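Side-chain contacts in imidazolonepropionase (Unidentified, PDB 2Q09), which catalyses the hydrolytic opening of the imidazolone ring of imidazolone-5-propanoate to give N-formimidoyl-L-glutamate, the third step of histidine degradation: residues Leu155-Ala158 with Arg159-Glu163; Glu192-Cys195 with Gln196-Pro200. All coordinates share one frame; numbering follows the deposited sequence.

Interaction 1. Residues Leu155-Ala158 with Arg159-Glu163; sequences LRVA and RRLGE
Val-157 and Leu-161 lie side by side one helical turn apart and point the same way. Their methyls meet at 4.1 Å, from Val-157 CG1 to Leu-161 CD1. Val-157 CG1 is anti to its own backbone N (chi1 169°), which places that methyl beside the carbonyl carbon, on the side of the next turn. Leu-161 CG also rests against the backbone, 3.2 Å from Val-157 O. Val-157 O also accepts the hydrogen bond from Leu-161 N, at 2.9 Å, so the two residues are joined by both backbone and side chain. Regular alpha-helical i to i+4 bonds run on both sides of it. Arg-159 N bonds to Leu-155 O, Arg-160 N to Arg-156 O, and Gly-162 N to Ala-158 O.

Helix 148-164 is the helix of the beta-alpha-beta unit between strands 135-141 and 168-176. Leu-161 packs on Phe-120, Ala-123 and Leu-124 of helix 116-133, while Leu-155 and Ala-158 pack on Thr-171 of strand 168-176. The arginines reach away to fixed partners. Arg-156 pairs with Glu-116, Arg-160 with Asp-117 and, by cation-pi contact, with Phe-120, and Arg-159 with Asp-209 and the carbonyl of Gly-206. The Val-157/Leu-161 pair is thus apolar, while the arginines place their charges beside carboxylates of helix 116-133 and Asp-209, which probably offset them.

Interaction 2. Residues Glu192-Cys195 with Gln196-Pro200; sequences ETIC and QEIIP
Ile-194 and Ile-199 cross obliquely, five residues apart on a helix that widens here. The branch methyl Ile-194 CG2 lies 4.0 Å from Ile-199 CG1, and Ile-199 CD1 is close by. In Ile-199, CG1 is anti to the carbonyl carbon (chi1 -75°), and it passes over Ile-194 O at 3.4 Å. Ile-194 O takes a nearly straight bond, in its carbonyl plane, from Ile-199 N at 2.9 Å. Thr-193 points CG2 at two residues of the next turn. Thr-193 CG2 comes within 3.8 Å of Glu-197 OE1 and 4.0 Å of Ile-198 CG1, crossing both chains at a slant. Thr-193 OG1 is held by Ser-189 O and Tyr-183 OH, which fixes the turn of the group.

Thr-193 O is gripped twice, by Glu-197 N and by Ile-198 N. The bond to Glu-197 is the more bent, at 136°. On the outer face Glu-192 and Gln-196 run alongside each other, with carboxylate and amide planes 49° apart. Gln-196 NE2 comes 3.6 Å from Glu-192 CG, so the amide lies along the aliphatic part of the chain.

An alanine in place of Ile-199 would probably open a gap beside Ile-194 CG2 and against Leu-173, Ala-231 and Tyr-235. The i to i+5 bonds mark a pi-type turn. It precedes Pro-200, whose nitrogen has no hydrogen to give, and Pro-200 CD faces Cys-195 O instead. The helix accordingly kinks there.

Overall arrangement
Both contacts are local, each within a single helix, and they follow one another along the chain without nesting or crossing. Neither closes a long loop. Interaction 1 comes first, on helix 148-164, between strands 135-141 and 168-176. The chain then runs through strand 168-176 into helix 187-204, which carries interaction 2 and leads to strand 210-213. These are successive beta-alpha units of the amidohydrolase TIM barrel. The centres of interactions 1 and 2 are about 21 Å apart, and the nearest atoms of interactions 1 and 2 about 7 Å. Strand 168-176 links them, since both helices pack on it and both reach Leu-173. Ile-198 also touches Leu-148 and Leu-152 of helix 148-164, joining the two helices directly.

Interaction 1. Residues Leu155-Ala158 with Arg159-Glu163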
loop_
_atom_site.group_PDB
_atom_site.type_symbol
_atom_site.label_atom_id
_atom_site.label_comp_id
_atom_site.label_asym_id
_atom_site.label_seq_id
_atom_site.Cartn_x
_atom_site.Cartn_y
_atom_site.Cartn_z
ATOM N N LEU A 155 1.030 1.977 15.382
ATOM C CA LEU A 155 1.993 1.013 14.859
ATOM C C LEU A 155 1.852 -0.321 15.579
ATOM O O LEU A 155 2.014 -1.377 14.969
ATOM C CB LEU A 155 3.423 1.546 15.003
ATOM C CG LEU A 155 3.712 2.883 14.313
ATOM C CD1 LEU A 155 5.168 3.259 14.543
ATOM C CD2 LEU A 155 3.424 2.776 12.809
ATOM N N ARG A 156 1.557 -0.280 16.877
ATOM C CA ARG A 156 1.383 -1.520 17.623
ATOM C C ARG A 156 0.138 -2.256 17.142
ATOM O O ARG A 156 0.135 -3.475 17.053
ATOM C CB ARG A 156 1.288 -1.246 19.129
ATOM C CG ARG A 156 2.643 -0.938 19.771
ATOM C CD ARG A 156 2.589 -1.078 21.292
ATOM N NE ARG A 156 1.779 -0.038 21.914
ATOM C CZ ARG A 156 2.215 1.182 22.197
ATOM N NH1 ARG A 156 3.463 1.530 21.924
ATOM N NH2 ARG A 156 1.393 2.054 22.754
ATOM N N VAL A 157 -0.931 -1.518 16.853
ATOM C CA VAL A 157 -2.150 -2.150 16.365
ATOM C C VAL A 157 -1.846 -2.815 15.019
ATOM O O VAL A 157 -2.336 -3.908 14.736
ATOM C CB VAL A 157 -3.292 -1.125 16.166
ATOM C CG1 VAL A 157 -4.459 -1.774 15.408
ATOM C CG2 VAL A 157 -3.785 -0.619 17.519
ATOM N N ALA A 158 -1.042 -2.146 14.198
ATOM C CA ALA A 158 -0.680 -2.692 12.893
ATOM C C ALA A 158 0.047 -4.033 13.073
ATOM O O ALA A 158 -0.288 -5.018 12.416
ATOM C CB ALA A 158 0.191 -1.701 12.132
ATOM N N ARG A 159 1.033 -4.069 13.965
ATOM C CA ARG A 159 1.758 -5.310 14.232
ATOM C C ARG A 159 0.779 -6.372 14.724
ATOM O O ARG A 159 0.898 -7.537 14.355
ATOM C CB ARG A 159 2.833 -5.108 15.310
ATOM C CG ARG A 159 4.017 -4.242 14.906
ATOM C CD ARG A 159 4.828 -4.827 13.741
ATOM N NE ARG A 159 6.046 -4.044 13.530
ATOM C CZ ARG A 159 6.687 -3.926 12.370
ATOM N NH1 ARG A 159 6.237 -4.541 11.283
ATOM N NH2 ARG A 159 7.781 -3.174 12.297
ATOM N N ARG A 160 -0.166 -5.976 15.578
ATOM C CA ARG A 160 -1.163 -6.916 16.107
ATOM C C ARG A 160 -1.990 -7.543 14.992
ATOM O O ARG A 160 -2.307 -8.733 15.025
ATOM C CB ARG A 160 -2.118 -6.218 17.083
ATOM C CG ARG A 160 -1.759 -6.405 18.533
ATOM C CD ARG A 160 -2.638 -5.545 19.445
ATOM N NE ARG A 160 -3.911 -6.165 19.798
ATOM C CZ ARG A 160 -4.809 -5.577 20.588
ATOM N NH1 ARG A 160 -4.572 -4.370 21.093
ATOM N NH2 ARG A 160 -5.941 -6.200 20.886
ATOM N N LEU A 161 -2.357 -6.732 14.003
ATOM C CA LEU A 161 -3.149 -7.227 12.885
ATOM C C LEU A 161 -2.364 -8.272 12.104
ATOM O O LEU A 161 -2.916 -9.299 11.705
ATOM C CB LEU A 161 -3.550 -6.066 11.971
ATOM C CG LEU A 161 -4.510 -5.064 12.627
ATOM C CD1 LEU A 161 -4.587 -3.788 11.804
ATOM C CD2 LEU A 161 -5.889 -5.712 12.763
ATOM N N GLY A 162 -1.076 -8.009 11.907
ATOM C CA GLY A 162 -0.229 -8.935 11.173
ATOM C C GLY A 162 -0.035 -10.247 11.912
ATOM O O GLY A 162 0.250 -11.276 11.307
ATOM N N GLU A 163 -0.192 -10.215 13.229
ATOM C CA GLU A 163 -0.034 -11.422 14.036
ATOM C C GLU A 163 -1.340 -12.195 14.149
ATOM O O GLU A 163 -1.341 -13.427 14.180
ATOM C CB GLU A 163 0.456 -11.061 15.439
ATOM C CG GLU A 163 1.930 -10.696 15.508
ATOM C CD GLU A 163 2.823 -11.846 15.085
ATOM O OE1 GLU A 163 2.941 -12.097 13.867
ATOM O OE2 GLU A 163 3.395 -12.510 15.974
#

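Interaction 2. Residues Glu192-Cys195 with Gln196-Pro200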
loop_
_atom_site.group_PDB
_atom_site.type_symbol
_atom_site.label_atom_id
_atom_site.label_comp_id
_atom_site.label_asym_id
_atom_site.label_seq_id
_atom_site.Cartn_x
_atom_site.Cartn_y
_atom_site.Cartn_z
ATOM N N GLU A 192 10.755 18.813 15.380
ATOM C CA GLU A 192 11.828 18.403 16.285
ATOM C C GLU A 192 11.415 17.184 17.105
ATOM O O GLU A 192 12.209 16.277 17.335
ATOM C CB GLU A 192 12.207 19.538 17.237
ATOM C CG GLU A 192 13.347 20.420 16.741
ATOM C CD GLU A 192 13.839 21.392 17.799
ATOM O OE1 GLU A 192 14.839 22.091 17.545
ATOM O OE2 GLU A 192 13.222 21.458 18.885
ATOM N N THR A 193 10.166 17.177 17.553
ATOM C CA THR A 193 9.640 16.074 18.348
ATOM C C THR A 193 9.696 14.757 17.579
ATOM O O THR A 193 10.100 13.725 18.118
ATOM C CB THR A 193 8.183 16.341 18.754
ATOM O OG1 THR A 193 8.132 17.473 19.628
ATOM C CG2 THR A 193 7.593 15.119 19.459
ATOM N N ILE A 194 9.279 14.803 16.317
ATOM C CA ILE A 194 9.281 13.626 15.454
ATOM C C ILE A 194 10.700 13.100 15.289
ATOM O O ILE A 194 10.958 11.906 15.430
ATOM C CB ILE A 194 8.725 13.968 14.039
ATOM C CG1 ILE A 194 7.268 14.427 14.139
ATOM C CG2 ILE A 194 8.823 12.755 13.128
ATOM C CD1 ILE A 194 6.675 14.878 12.813
ATOM N N CYS A 195 11.615 14.009 14.976
ATOM C CA CYS A 195 13.007 13.649 14.754
ATOM C C CYS A 195 13.774 13.215 16.004
ATOM O O CYS A 195 14.542 12.256 15.968
ATOM C CB CYS A 195 13.744 14.824 14.098
ATOM S SG CYS A 195 13.099 15.309 12.482
ATOM N N GLN A 196 13.557 13.906 17.117
ATOM C CA GLN A 196 14.299 13.587 18.331
ATOM C C GLN A 196 13.634 12.640 19.313
ATOM O O GLN A 196 14.295 12.112 20.213
ATOM C CB GLN A 196 14.654 14.885 19.060
ATOM C CG GLN A 196 15.640 15.762 18.325
ATOM C CD GLN A 196 15.721 17.150 18.912
ATOM O OE1 GLN A 196 15.708 17.324 20.128
ATOM N NE2 GLN A 196 15.816 18.150 18.050
ATOM N N GLU A 197 12.339 12.404 19.149
ATOM C CA GLU A 197 11.641 11.543 20.088
ATOM C C GLU A 197 10.834 10.412 19.467
ATOM O O GLU A 197 11.050 9.243 19.784
ATOM C CB GLU A 197 10.735 12.408 20.966
ATOM C CG GLU A 197 11.515 13.413 21.807
ATOM C CD GLU A 197 10.643 14.487 22.432
ATOM O OE1 GLU A 197 9.451 14.228 22.691
ATOM O OE2 GLU A 197 11.163 15.594 22.677
ATOM N N ILE A 198 9.906 10.751 18.580
ATOM C CA ILE A 198 9.063 9.732 17.976
ATOM C C ILE A 198 9.802 8.704 17.114
ATOM O O ILE A 198 9.655 7.498 17.325
ATOM C CB ILE A 198 7.922 10.382 17.181
ATOM C CG1 ILE A 198 7.216 11.410 18.085
ATOM C CG2 ILE A 198 6.921 9.312 16.734
ATOM C CD1 ILE A 198 5.889 11.952 17.551
ATOM N N ILE A 199 10.588 9.164 16.150
ATOM C CA ILE A 199 11.325 8.224 15.313
ATOM C C ILE A 199 12.238 7.347 16.184
ATOM O O ILE A 199 12.253 6.125 16.046
ATOM C CB ILE A 199 12.119 8.973 14.206
ATOM C CG1 ILE A 199 11.143 9.436 13.117
ATOM C CG2 ILE A 199 13.195 8.080 13.620
ATOM C CD1 ILE A 199 11.794 10.169 11.929
ATOM N N PRO A 200 12.997 7.956 17.111
ATOM C CA PRO A 200 13.874 7.139 17.964
ATOM C C PRO A 200 13.115 6.092 18.786
ATOM O O PRO A 200 13.541 4.938 18.876
ATOM C CB PRO A 200 14.566 8.178 18.843
ATOM C CG PRO A 200 14.718 9.325 17.894
ATOM C CD PRO A 200 13.348 9.384 17.228
#